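Local coordinates for putative lipoprotein YerB (Bacillus subtilis, PDB 2PSB), which is a putative membrane-anchored lipoprotein of unknown function that interacts with the DNA helicase PcrA, though the interaction is not essential for viability or repair of UV lesions, at residues 47-52 and 65-70; 36-41 and 81-86; 230-235 and 277-282; 234-239 and 247-252. One frame throughout, in Å; residues are numbered along the deposited sequence.

Interaction 1: residues 47-52 and 65-70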
loop_
_atom_site.group_PDB
_atom_site.type_symbol
_atom_site.label_atom_id
_atom_site.label_comp_id
_atom_site.label_asym_id
_atom_site.label_seq_id
_atom_site.Cartn_x
_atom_site.Cartn_y
_atom_site.Cartn_z
ATOM N N SER A 47 -0.704 -6.922 -10.719
ATOM C CA SER A 47 0.673 -7.134 -11.154
ATOM C C SER A 47 1.675 -6.315 -10.333
ATOM O O SER A 47 1.448 -5.125 -10.072
ATOM C CB SER A 47 0.826 -6.757 -12.629
ATOM O OG SER A 47 0.075 -7.628 -13.464
ATOM N N GLY A 48 2.764 -6.967 -9.919
ATOM C CA GLY A 48 3.820 -6.300 -9.170
ATOM C C GLY A 48 3.754 -6.174 -7.654
ATOM O O GLY A 48 4.685 -5.640 -7.055
ATOM N N LEU A 49 2.691 -6.655 -7.017
ATOM C CA LEU A 49 2.600 -6.533 -5.556
ATOM C C LEU A 49 3.625 -7.357 -4.769
ATOM O O LEU A 49 3.829 -7.106 -3.578
ATOM C CB LEU A 49 1.183 -6.862 -5.058
ATOM C CG LEU A 49 0.087 -5.854 -5.422
ATOM C CD1 LEU A 49 -1.176 -6.134 -4.612
ATOM C CD2 LEU A 49 0.578 -4.432 -5.143
ATOM N N SER A 50 4.277 -8.322 -5.415
ATOM C CA SER A 50 5.284 -9.129 -4.719
ATOM C C SER A 50 6.626 -8.402 -4.645
ATOM O O SER A 50 7.523 -8.807 -3.898
ATOM C CB SER A 50 5.479 -10.480 -5.406
ATOM O OG SER A 50 5.907 -10.332 -6.746
ATOM N N LYS A 51 6.760 -7.330 -5.422
ATOM C CA LYS A 51 7.987 -6.546 -5.434
ATOM C C LYS A 51 7.877 -5.310 -4.541
ATOM O O LYS A 51 8.873 -4.623 -4.319
ATOM C CB LYS A 51 8.328 -6.094 -6.858
ATOM C CG LYS A 51 8.510 -7.210 -7.865
ATOM C CD LYS A 51 9.634 -8.133 -7.485
ATOM C CE LYS A 51 9.680 -9.342 -8.418
ATOM N NZ LYS A 51 8.437 -10.180 -8.372
ATOM N N ALA A 52 6.680 -5.023 -4.035
ATOM C CA ALA A 52 6.469 -3.842 -3.187
ATOM C C ALA A 52 6.971 -4.041 -1.763
ATOM O O ALA A 52 6.756 -5.095 -1.157
ATOM C CB ALA A 52 4.971 -3.460 -3.163
ATOM N N THR A 65 -12.009 -1.631 -1.282
ATOM C CA THR A 65 -10.739 -1.091 -0.822
ATOM C C THR A 65 -9.786 -0.922 -1.993
ATOM O O THR A 65 -9.990 -1.481 -3.069
ATOM C CB THR A 65 -10.054 -2.004 0.196
ATOM O OG1 THR A 65 -9.852 -3.286 -0.391
ATOM C CG2 THR A 65 -10.885 -2.140 1.449
ATOM N N ARG A 66 -8.731 -0.156 -1.761
ATOM C CA ARG A 66 -7.744 0.111 -2.792
ATOM C C ARG A 66 -6.373 0.126 -2.144
ATOM O O ARG A 66 -6.242 0.455 -0.967
ATOM C CB ARG A 66 -8.048 1.458 -3.458
ATOM C CG ARG A 66 -7.105 1.834 -4.577
ATOM C CD ARG A 66 -7.893 2.348 -5.762
ATOM N NE ARG A 66 -8.765 3.445 -5.377
ATOM C CZ ARG A 66 -9.914 3.736 -5.983
ATOM N NH1 ARG A 66 -10.643 4.763 -5.564
ATOM N NH2 ARG A 66 -10.349 2.993 -6.989
ATOM N N PHE A 67 -5.357 -0.206 -2.929
ATOM C CA PHE A 67 -3.981 -0.275 -2.450
ATOM C C PHE A 67 -3.080 0.873 -2.893
ATOM O O PHE A 67 -3.313 1.525 -3.920
ATOM C CB PHE A 67 -3.298 -1.543 -2.976
ATOM C CG PHE A 67 -4.029 -2.826 -2.681
ATOM C CD1 PHE A 67 -3.840 -3.934 -3.504
ATOM C CD2 PHE A 67 -4.889 -2.934 -1.600
ATOM C CE1 PHE A 67 -4.502 -5.137 -3.258
ATOM C CE2 PHE A 67 -5.559 -4.126 -1.341
ATOM C CZ PHE A 67 -5.366 -5.233 -2.174
ATOM N N LEU A 68 -2.040 1.093 -2.098
ATOM C CA LEU A 68 -0.980 2.039 -2.418
ATOM C C LEU A 68 0.203 1.095 -2.237
ATOM O O LEU A 68 0.482 0.660 -1.123
ATOM C CB LEU A 68 -0.866 3.196 -1.425
ATOM C CG LEU A 68 0.280 4.154 -1.812
ATOM C CD1 LEU A 68 -0.054 4.872 -3.145
ATOM C CD2 LEU A 68 0.517 5.162 -0.715
ATOM N N ALA A 69 0.840 0.723 -3.341
ATOM C CA ALA A 69 1.990 -0.170 -3.305
ATOM C C ALA A 69 3.249 0.666 -3.471
ATOM O O ALA A 69 3.471 1.290 -4.514
ATOM C CB ALA A 69 1.893 -1.216 -4.411
ATOM N N ILE A 70 4.069 0.671 -2.424
ATOM C CA ILE A 70 5.292 1.450 -2.419
ATOM C C ILE A 70 6.499 0.574 -2.711
ATOM O O ILE A 70 6.823 -0.341 -1.945
ATOM C CB ILE A 70 5.454 2.160 -1.052
ATOM C CG1 ILE A 70 4.194 2.989 -0.770
ATOM C CG2 ILE A 70 6.723 3.014 -1.028
ATOM C CD1 ILE A 70 4.292 3.840 0.472
#
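Leu49, Ala52, Phe67 and Ala69 form a buried apolar contact that lays a turn of the loop between strands 33-37 and 54-59 over one face of strand 65-71. Leu49 does most of the work with its two methyl branches. Chi1 of -69° sets its CG anti to the carbonyl carbon, and from there the two methyls split: Leu49 CD1 lies 3.6 Å from Phe67 CD1 and Leu49 CD2 3.6 Å from Ala69 CB. The Leu49 and Phe67 side chains cross at about a right angle, and Leu49 CD1 touches both CD1 and CE1 of the ring. Further on, alanine meets alanine, Ala52 CB standing 4.0 Å from Ala69 CB. Small residues suit this end, where the backbones close in until the CA atoms of Ala52 and Ile70 are 5.5 Å apart. The loop takes its shape from a type I turn, Gly48 to Lys51, closed by Lys51 N bonding Gly48 O at 3.1 Å. Glycine fits at position 48, whose positive phi would press a CB against the carbonyl oxygen of Ser47. Around the contact, strand 65-71 runs between strands 33-37 and 54-59. The Phe67 ring also meets Trp294 of strand 293-298 edge-to-face, and on the other face of the strand Leu68 packs against Phe89 and Leu92 of helix 87-94.

Interaction 2: residues 36-41 and 81-86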
loop_
_atom_site.group_PDB
_atom_site.type_symbol
_atom_site.label_atom_id
_atom_site.label_comp_id
_atom_site.label_asym_id
_atom_site.label_seq_id
_atom_site.Cartn_x
_atom_site.Cartn_y
_atom_site.Cartn_z
ATOM N N VAL A 36 -1.048 3.650 -6.996
ATOM C CA VAL A 36 -2.402 3.384 -6.516
ATOM C C VAL A 36 -2.883 2.173 -7.301
ATOM O O VAL A 36 -3.035 2.238 -8.517
ATOM C CB VAL A 36 -3.351 4.532 -6.796
ATOM C CG1 VAL A 36 -4.788 4.076 -6.553
ATOM C CG2 VAL A 36 -3.003 5.709 -5.897
ATOM N N VAL A 37 -3.117 1.069 -6.603
ATOM C CA VAL A 37 -3.533 -0.159 -7.264
ATOM C C VAL A 37 -4.972 -0.596 -6.980
ATOM O O VAL A 37 -5.404 -0.719 -5.825
ATOM C CB VAL A 37 -2.557 -1.310 -6.920
ATOM C CG1 VAL A 37 -3.010 -2.608 -7.579
ATOM C CG2 VAL A 37 -1.152 -0.952 -7.382
ATOM N N ASN A 38 -5.689 -0.818 -8.076
ATOM C CA ASN A 38 -7.082 -1.257 -8.112
ATOM C C ASN A 38 -7.273 -2.539 -7.280
ATOM O O ASN A 38 -6.564 -3.526 -7.482
ATOM C CB ASN A 38 -7.442 -1.530 -9.581
ATOM C CG ASN A 38 -8.942 -1.525 -9.863
ATOM O OD1 ASN A 38 -9.349 -1.450 -11.028
ATOM N ND2 ASN A 38 -9.760 -1.602 -8.828
ATOM N N ASN A 39 -8.209 -2.529 -6.335
ATOM C CA ASN A 39 -8.459 -3.746 -5.574
ATOM C C ASN A 39 -9.917 -4.184 -5.714
ATOM O O ASN A 39 -10.470 -4.876 -4.853
ATOM C CB ASN A 39 -8.090 -3.585 -4.100
ATOM C CG ASN A 39 -8.212 -4.892 -3.331
ATOM O OD1 ASN A 39 -7.754 -5.944 -3.790
ATOM N ND2 ASN A 39 -8.830 -4.834 -2.163
ATOM N N HIS A 40 -10.543 -3.757 -6.804
ATOM C CA HIS A 40 -11.911 -4.150 -7.088
ATOM C C HIS A 40 -11.785 -5.610 -7.490
ATOM O O HIS A 40 -10.832 -5.983 -8.166
ATOM C CB HIS A 40 -12.485 -3.331 -8.245
ATOM C CG HIS A 40 -13.866 -3.749 -8.654
ATOM N ND1 HIS A 40 -14.118 -4.911 -9.355
ATOM C CD2 HIS A 40 -15.071 -3.168 -8.444
ATOM C CE1 HIS A 40 -15.417 -5.026 -9.561
ATOM N NE2 HIS A 40 -16.019 -3.983 -9.018
ATOM N N PRO A 41 -12.745 -6.457 -7.081
ATOM C CA PRO A 41 -12.704 -7.886 -7.414
ATOM C C PRO A 41 -12.206 -8.216 -8.827
ATOM O O PRO A 41 -11.403 -9.132 -9.004
ATOM C CB PRO A 41 -14.142 -8.328 -7.179
ATOM C CG PRO A 41 -14.553 -7.483 -5.997
ATOM C CD PRO A 41 -13.991 -6.117 -6.363
ATOM N N PRO A 81 -3.809 -3.432 -11.897
ATOM C CA PRO A 81 -4.322 -2.266 -12.633
ATOM C C PRO A 81 -4.222 -0.992 -11.803
ATOM O O PRO A 81 -4.327 -1.029 -10.575
ATOM C CB PRO A 81 -5.777 -2.645 -12.930
ATOM C CG PRO A 81 -5.776 -4.154 -12.877
ATOM C CD PRO A 81 -4.854 -4.454 -11.726
ATOM N N VAL A 82 -4.019 0.135 -12.477
ATOM C CA VAL A 82 -3.908 1.412 -11.789
ATOM C C VAL A 82 -5.290 1.995 -11.590
ATOM O O VAL A 82 -6.179 1.793 -12.413
ATOM C CB VAL A 82 -3.041 2.395 -12.590
ATOM C CG1 VAL A 82 -2.700 3.616 -11.736
ATOM C CG2 VAL A 82 -1.788 1.691 -13.054
ATOM N N ARG A 83 -5.467 2.718 -10.493
ATOM C CA ARG A 83 -6.757 3.303 -10.171
ATOM C C ARG A 83 -6.662 4.744 -9.686
ATOM O O ARG A 83 -5.578 5.313 -9.567
ATOM C CB ARG A 83 -7.460 2.462 -9.096
ATOM C CG ARG A 83 -8.679 1.696 -9.580
ATOM C CD ARG A 83 -9.775 2.644 -10.010
ATOM N NE ARG A 83 -10.998 1.955 -10.406
ATOM C CZ ARG A 83 -12.136 2.581 -10.684
ATOM N NH1 ARG A 83 -12.197 3.903 -10.607
ATOM N NH2 ARG A 83 -13.216 1.892 -11.033
ATOM N N SER A 84 -7.828 5.314 -9.399
ATOM C CA SER A 84 -7.961 6.694 -8.936
ATOM C C SER A 84 -7.256 7.024 -7.635
ATOM O O SER A 84 -7.160 6.195 -6.740
ATOM C CB SER A 84 -9.439 7.044 -8.791
ATOM O OG SER A 84 -10.058 7.068 -10.056
ATOM N N ALA A 85 -6.788 8.264 -7.529
ATOM C CA ALA A 85 -6.090 8.726 -6.339
ATOM C C ALA A 85 -7.055 9.347 -5.335
ATOM O O ALA A 85 -8.073 9.928 -5.714
ATOM C CB ALA A 85 -5.025 9.742 -6.728
ATOM N N ARG A 86 -6.721 9.212 -4.053
ATOM C CA ARG A 86 -7.518 9.760 -2.963
ATOM C C ARG A 86 -6.576 10.560 -2.089
ATOM O O ARG A 86 -5.381 10.287 -2.071
ATOM C CB ARG A 86 -8.176 8.629 -2.160
ATOM C CG ARG A 86 -9.289 7.917 -2.909
ATOM C CD ARG A 86 -10.440 8.874 -3.185
ATOM N NE ARG A 86 -10.965 8.723 -4.541
ATOM C CZ ARG A 86 -11.692 7.690 -4.953
ATOM N NH1 ARG A 86 -11.990 6.708 -4.113
ATOM N NH2 ARG A 86 -12.110 7.638 -6.207
#
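A single beta bridge between Val37 and Val82 ties the end of strand 33-37 to the loop that leads into helix 87-94. Two backbone bonds flank it. Asn38 N donates to Pro81 O at 2.9 Å, and Arg83 N donates to Val36 O at 3.2 Å, the latter N-H coming from well above the carbonyl plane (43° out of it). The same two oxygens also receive CA-H contacts from Val37 and Val82, so each carbonyl is approached from two donors. The cis peptide bond before Pro81 shapes the loop's entry, a geometry proline accepts far more readily than other residues. Side chains add two further contacts beside the bridge, Val36 against Ser84 and Asn38 against Arg83. Val36, with CG1 anti to its backbone N (chi1 168°), sets that methyl 3.2 Å from Ser84 O, a compact branched group suited to a buried strand position. The aliphatic root of Arg83 packs on Asn38, Arg83 CG lying 3.5 Å from Asn38 CB, and the amide and guanidinium planes stand 90° to each other. Ser84 OG lies in plane at the edge of that guanidinium. Ser84 is a known phosphorylation site, unmodified here, and a phosphate on it would probably sit close to the charge of Arg83. Strand 33-37 is itself flanked by strands 65-71 and 99-102, through backbone bonds of Val37 with Phe67 and of Val36 with Val101. Beyond the loop, Arg86 takes the N-cap position of helix 87-94.

Interaction 3: residues 230-235 and 277-282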
loop_
_atom_site.group_PDB
_atom_site.type_symbol
_atom_site.label_atom_id
_atom_site.label_comp_id
_atom_site.label_asym_id
_atom_site.label_seq_id
_atom_site.Cartn_x
_atom_site.Cartn_y
_atom_site.Cartn_z
ATOM N N ASN A 230 5.082 -8.384 8.144
ATOM C CA ASN A 230 4.405 -7.534 9.125
ATOM C C ASN A 230 2.986 -7.182 8.682
ATOM O O ASN A 230 2.762 -6.820 7.525
ATOM C CB ASN A 230 5.162 -6.205 9.359
ATOM C CG ASN A 230 6.663 -6.392 9.552
ATOM O OD1 ASN A 230 7.399 -6.608 8.595
ATOM N ND2 ASN A 230 7.118 -6.304 10.792
ATOM N N ILE A 231 2.028 -7.308 9.596
ATOM C CA ILE A 231 0.654 -6.938 9.307
ATOM C C ILE A 231 0.366 -5.837 10.332
ATOM O O ILE A 231 0.391 -6.066 11.553
ATOM C CB ILE A 231 -0.373 -8.080 9.517
ATOM C CG1 ILE A 231 0.117 -9.405 8.911
ATOM C CG2 ILE A 231 -1.700 -7.660 8.892
ATOM C CD1 ILE A 231 0.389 -9.389 7.417
ATOM N N PHE A 232 0.089 -4.644 9.823
ATOM C CA PHE A 232 -0.159 -3.488 10.650
ATOM C C PHE A 232 -1.573 -2.961 10.422
ATOM O O PHE A 232 -1.845 -2.308 9.405
ATOM C CB PHE A 232 0.883 -2.425 10.305
ATOM C CG PHE A 232 0.850 -1.218 11.194
ATOM C CD1 PHE A 232 0.229 -1.259 12.443
ATOM C CD2 PHE A 232 1.489 -0.044 10.801
ATOM C CE1 PHE A 232 0.246 -0.151 13.276
ATOM C CE2 PHE A 232 1.510 1.070 11.634
ATOM C CZ PHE A 232 0.886 1.013 12.877
ATOM N N ILE A 233 -2.466 -3.250 11.365
ATOM C CA ILE A 233 -3.854 -2.819 11.263
ATOM C C ILE A 233 -3.981 -1.489 11.976
ATOM O O ILE A 233 -3.721 -1.394 13.168
ATOM C CB ILE A 233 -4.809 -3.885 11.888
ATOM C CG1 ILE A 233 -4.598 -5.219 11.165
ATOM C CG2 ILE A 233 -6.278 -3.435 11.783
ATOM C CD1 ILE A 233 -5.328 -6.393 11.771
ATOM N N VAL A 234 -4.364 -0.460 11.224
ATOM C CA VAL A 234 -4.496 0.887 11.762
ATOM C C VAL A 234 -5.937 1.402 11.807
ATOM O O VAL A 234 -6.666 1.311 10.822
ATOM C CB VAL A 234 -3.604 1.854 10.939
ATOM C CG1 VAL A 234 -3.900 3.298 11.283
ATOM C CG2 VAL A 234 -2.135 1.547 11.220
ATOM N N GLU A 235 -6.340 1.936 12.961
ATOM C CA GLU A 235 -7.690 2.473 13.135
ATOM C C GLU A 235 -7.676 3.975 12.962
ATOM O O GLU A 235 -7.122 4.698 13.782
ATOM C CB GLU A 235 -8.245 2.144 14.521
ATOM C CG GLU A 235 -9.704 2.573 14.699
ATOM C CD GLU A 235 -10.305 2.122 16.022
ATOM O OE1 GLU A 235 -9.933 2.678 17.081
ATOM O OE2 GLU A 235 -11.149 1.200 16.006
ATOM N N ILE A 277 2.779 6.605 9.387
ATOM C CA ILE A 277 1.973 6.070 10.470
ATOM C C ILE A 277 2.907 5.178 11.273
ATOM O O ILE A 277 3.317 4.113 10.825
ATOM C CB ILE A 277 0.778 5.278 9.907
ATOM C CG1 ILE A 277 -0.078 6.224 9.060
ATOM C CG2 ILE A 277 -0.029 4.658 11.034
ATOM C CD1 ILE A 277 -1.165 5.538 8.259
ATOM N N VAL A 278 3.259 5.638 12.463
ATOM C CA VAL A 278 4.181 4.898 13.305
ATOM C C VAL A 278 3.521 4.187 14.469
ATOM O O VAL A 278 2.848 4.812 15.273
ATOM C CB VAL A 278 5.263 5.842 13.878
ATOM C CG1 VAL A 278 6.343 5.041 14.579
ATOM C CG2 VAL A 278 5.839 6.701 12.771
ATOM N N PRO A 279 3.711 2.860 14.573
ATOM C CA PRO A 279 3.116 2.107 15.684
ATOM C C PRO A 279 3.920 2.451 16.944
ATOM O O PRO A 279 5.150 2.376 16.938
ATOM C CB PRO A 279 3.297 0.652 15.255
ATOM C CG PRO A 279 4.603 0.705 14.461
ATOM C CD PRO A 279 4.457 1.972 13.658
ATOM N N VAL A 280 3.242 2.858 18.009
ATOM C CA VAL A 280 3.946 3.218 19.233
ATOM C C VAL A 280 3.260 2.615 20.445
ATOM O O VAL A 280 2.040 2.641 20.552
ATOM C CB VAL A 280 4.020 4.748 19.418
ATOM C CG1 VAL A 280 4.776 5.380 18.245
ATOM C CG2 VAL A 280 2.626 5.326 19.516
ATOM N N LYS A 281 4.052 2.071 21.356
ATOM C CA LYS A 281 3.500 1.466 22.547
ATOM C C LYS A 281 4.376 1.727 23.760
ATOM O O LYS A 281 5.587 1.515 23.727
ATOM C CB LYS A 281 3.313 -0.042 22.331
ATOM C CG LYS A 281 2.272 -0.658 23.267
ATOM C CD LYS A 281 1.018 0.218 23.309
ATOM C CE LYS A 281 -0.020 -0.303 24.288
ATOM N NZ LYS A 281 -1.065 0.718 24.578
ATOM N N ASP A 282 3.734 2.195 24.825
ATOM C CA ASP A 282 4.384 2.515 26.090
ATOM C C ASP A 282 5.423 3.594 25.914
ATOM O O ASP A 282 6.488 3.557 26.518
ATOM C CB ASP A 282 5.021 1.269 26.708
ATOM C CG ASP A 282 4.027 0.142 26.890
ATOM O OD1 ASP A 282 2.830 0.431 27.110
ATOM O OD2 ASP A 282 4.444 -1.032 26.812
#
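Phe232 reaches across from strand 230-235 to meet Ile277 and Pro279 on strand 277-281, the two short strand segments crossing at 91° with their axes 9.3 Å apart. The phenylalanine holds CG anti to its backbone N (chi1 -173°), and the far end of its ring does the touching. Phe232 CZ lies 3.4 Å from Pro279 CB, and the compact proline ring lets the tip come this close. The phenyl ring turns its edge to the carbonyl of Ile277, Phe232 CE2 lying 3.6 Å from Ile277 O, which is near the ring plane. Beside it Val234 does double duty: its CG2 stands 3.4 Å above the centre of the Phe232 ring and 3.8 Å from Ile277 CG2. The branching of Ile277 suits this spot, because its CG2, anti to the backbone N, is the methyl that reaches both Val234 CG2 and Phe232 CE2. An alanine in place of Phe232 would probably open a gap between the strands, leaving Pro279 CB and the Val234 methyl without the ring they pack on. Phe232 also touches Leu259 of strand 255-261 and is bonded through its backbone to strand 293-298, while Trp270 of strand 264-273 packs against both Val234 and Ile277.

Interaction 4: residues 234-239 and 247-252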
loop_
_atom_site.group_PDB
_atom_site.type_symbol
_atom_site.label_atom_id
_atom_site.label_comp_id
_atom_site.label_asym_id
_atom_site.label_seq_id
_atom_site.Cartn_x
_atom_site.Cartn_y
_atom_site.Cartn_z
ATOM N N VAL A 234 -4.364 -0.460 11.224
ATOM C CA VAL A 234 -4.496 0.887 11.762
ATOM C C VAL A 234 -5.937 1.402 11.807
ATOM O O VAL A 234 -6.666 1.311 10.822
ATOM C CB VAL A 234 -3.604 1.854 10.939
ATOM C CG1 VAL A 234 -3.900 3.298 11.283
ATOM C CG2 VAL A 234 -2.135 1.547 11.220
ATOM N N GLU A 235 -6.340 1.936 12.961
ATOM C CA GLU A 235 -7.690 2.473 13.135
ATOM C C GLU A 235 -7.676 3.975 12.962
ATOM O O GLU A 235 -7.122 4.698 13.782
ATOM C CB GLU A 235 -8.245 2.144 14.521
ATOM C CG GLU A 235 -9.704 2.573 14.699
ATOM C CD GLU A 235 -10.305 2.122 16.022
ATOM O OE1 GLU A 235 -9.933 2.678 17.081
ATOM O OE2 GLU A 235 -11.149 1.200 16.006
ATOM N N ALA A 236 -8.314 4.443 11.900
ATOM C CA ALA A 236 -8.352 5.866 11.595
ATOM C C ALA A 236 -9.779 6.334 11.341
ATOM O O ALA A 236 -10.580 5.610 10.750
ATOM C CB ALA A 236 -7.484 6.143 10.374
ATOM N N SER A 237 -10.083 7.555 11.776
ATOM C CA SER A 237 -11.413 8.117 11.602
ATOM C C SER A 237 -11.754 8.379 10.149
ATOM O O SER A 237 -11.049 9.114 9.454
ATOM C CB SER A 237 -11.552 9.427 12.371
ATOM O OG SER A 237 -11.246 9.247 13.736
ATOM N N HIS A 238 -12.839 7.761 9.699
ATOM C CA HIS A 238 -13.330 7.940 8.347
ATOM C C HIS A 238 -14.462 8.950 8.499
ATOM O O HIS A 238 -15.327 8.787 9.363
ATOM C CB HIS A 238 -13.857 6.615 7.792
ATOM C CG HIS A 238 -12.783 5.621 7.479
ATOM N ND1 HIS A 238 -11.761 5.323 8.357
ATOM C CD2 HIS A 238 -12.565 4.859 6.379
ATOM C CE1 HIS A 238 -10.960 4.428 7.812
ATOM N NE2 HIS A 238 -11.423 4.129 6.610
ATOM N N HIS A 239 -14.443 10.000 7.682
ATOM C CA HIS A 239 -15.460 11.045 7.743
ATOM C C HIS A 239 -15.904 11.453 6.344
ATOM O O HIS A 239 -15.108 11.435 5.410
ATOM C CB HIS A 239 -14.898 12.275 8.454
ATOM C CG HIS A 239 -14.625 12.065 9.911
ATOM N ND1 HIS A 239 -13.556 12.648 10.557
ATOM C CD2 HIS A 239 -15.297 11.362 10.856
ATOM C CE1 HIS A 239 -13.579 12.312 11.835
ATOM N NE2 HIS A 239 -14.626 11.533 12.043
ATOM N N ARG A 247 -15.595 9.998 1.485
ATOM C CA ARG A 247 -15.052 10.123 2.821
ATOM C C ARG A 247 -13.545 10.280 2.838
ATOM O O ARG A 247 -12.838 9.806 1.947
ATOM C CB ARG A 247 -15.447 8.920 3.684
ATOM C CG ARG A 247 -14.962 7.576 3.178
ATOM C CD ARG A 247 -15.716 7.151 1.932
ATOM N NE ARG A 247 -15.520 5.739 1.613
ATOM C CZ ARG A 247 -15.865 4.734 2.416
ATOM N NH1 ARG A 247 -15.651 3.483 2.035
ATOM N NH2 ARG A 247 -16.420 4.978 3.599
ATOM N N ASP A 248 -13.070 10.964 3.870
ATOM C CA ASP A 248 -11.656 11.196 4.067
ATOM C C ASP A 248 -11.260 10.333 5.256
ATOM O O ASP A 248 -12.122 9.756 5.925
ATOM C CB ASP A 248 -11.403 12.676 4.365
ATOM C CG ASP A 248 -9.932 13.024 4.379
ATOM O OD1 ASP A 248 -9.195 12.534 3.500
ATOM O OD2 ASP A 248 -9.512 13.801 5.262
ATOM N N ILE A 249 -9.961 10.229 5.501
ATOM C CA ILE A 249 -9.458 9.438 6.610
ATOM C C ILE A 249 -8.430 10.248 7.387
ATOM O O ILE A 249 -7.367 10.594 6.868
ATOM C CB ILE A 249 -8.811 8.120 6.111
ATOM C CG1 ILE A 249 -9.859 7.279 5.382
ATOM C CG2 ILE A 249 -8.245 7.341 7.282
ATOM C CD1 ILE A 249 -9.333 5.966 4.831
ATOM N N ASP A 250 -8.762 10.567 8.635
ATOM C CA ASP A 250 -7.869 11.336 9.478
ATOM C C ASP A 250 -6.655 10.490 9.834
ATOM O O ASP A 250 -6.735 9.588 10.668
ATOM C CB ASP A 250 -8.595 11.775 10.751
ATOM C CG ASP A 250 -7.733 12.647 11.640
ATOM O OD1 ASP A 250 -8.249 13.138 12.667
ATOM O OD2 ASP A 250 -6.539 12.842 11.316
ATOM N N LEU A 251 -5.534 10.788 9.184
ATOM C CA LEU A 251 -4.284 10.074 9.407
ATOM C C LEU A 251 -3.303 10.904 10.213
ATOM O O LEU A 251 -2.100 10.665 10.157
ATOM C CB LEU A 251 -3.635 9.724 8.069
ATOM C CG LEU A 251 -4.340 8.681 7.209
ATOM C CD1 LEU A 251 -3.610 8.541 5.879
ATOM C CD2 LEU A 251 -4.381 7.363 7.959
ATOM N N GLU A 252 -3.810 11.866 10.972
ATOM C CA GLU A 252 -2.934 12.729 11.752
ATOM C C GLU A 252 -3.234 12.708 13.249
ATOM O O GLU A 252 -2.335 12.869 14.072
ATOM C CB GLU A 252 -3.040 14.157 11.210
ATOM C CG GLU A 252 -1.842 15.036 11.497
ATOM C CD GLU A 252 -1.863 16.303 10.664
ATOM O OE1 GLU A 252 -0.890 17.087 10.732
ATOM O OE2 GLU A 252 -2.858 16.511 9.935
HETATM O O HOH W 1 -9.819 11.652 14.827
HETATM O O HOH W 2 -8.197 9.159 12.884
#
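His238 and Ile249 lie side by side on one face of the antiparallel pair 237-239 and 247-250. Backbone bonds come first: His239 and Asp248 form a hydrogen-bonded pair, with His239 N on Asp248 O at 2.9 Å and Asp248 N returning a bond to His239 O, while Asp250 N reaches Ser237 O at 2.8 Å. Apolar contact fills the face of the non-hydrogen-bonded pair His238 and Ile249. CG1 of Ile249 makes a CH-pi contact 3.7 Å from the His238 ring centroid, and Ile249 CD1 lies 3.3 Å from His238 NE2. Ile249 CG2 presses tightly on Ala236 CB, 3.4 Å away, where little beyond a methyl would fit. The imidazole is held from its own strand: His238 ND1 donates to Ala236 O at 2.7 Å, with the oxygen in the ring plane. An alanine at His238 would probably leave Ala236 O without that donor and take away the ring face on which Ile249 CG1 and CD1 rest. Polar links gather on the other face. One water joins Ser237 OG to Asp250 OD1, another Ser237 N to Asp250 O. Asp250 OD2 accepts from Glu252 N at 2.9 Å, an Asx turn, which aspartate suits because its short carboxylate reaches the N-H two residues on. Together these features mark an antiparallel beta hairpin.

Interactions 1 and 2 are buried in the N-terminal family region and touch: strands 65-71 and 33-37 are neighbours, with Phe67 O facing Val37 N, and interaction 1 is nested in the loop closed by interaction 2. Their chemistry differs, apolar methyls and a ring in the first, backbone bonds in the second. Interactions 3 and 4 lie in the C-terminal family region and share strand 230-240, with Ile277 meeting Leu251. Interaction 3 is buried and mainly apolar side-chain contact between crossed strands, with a ring edge on one carbonyl, whereas interaction 4, partly exposed, adds waters and carboxylates to its backbone ladder. Interactions 2 and 3 stand about 24 Å apart, centre to centre.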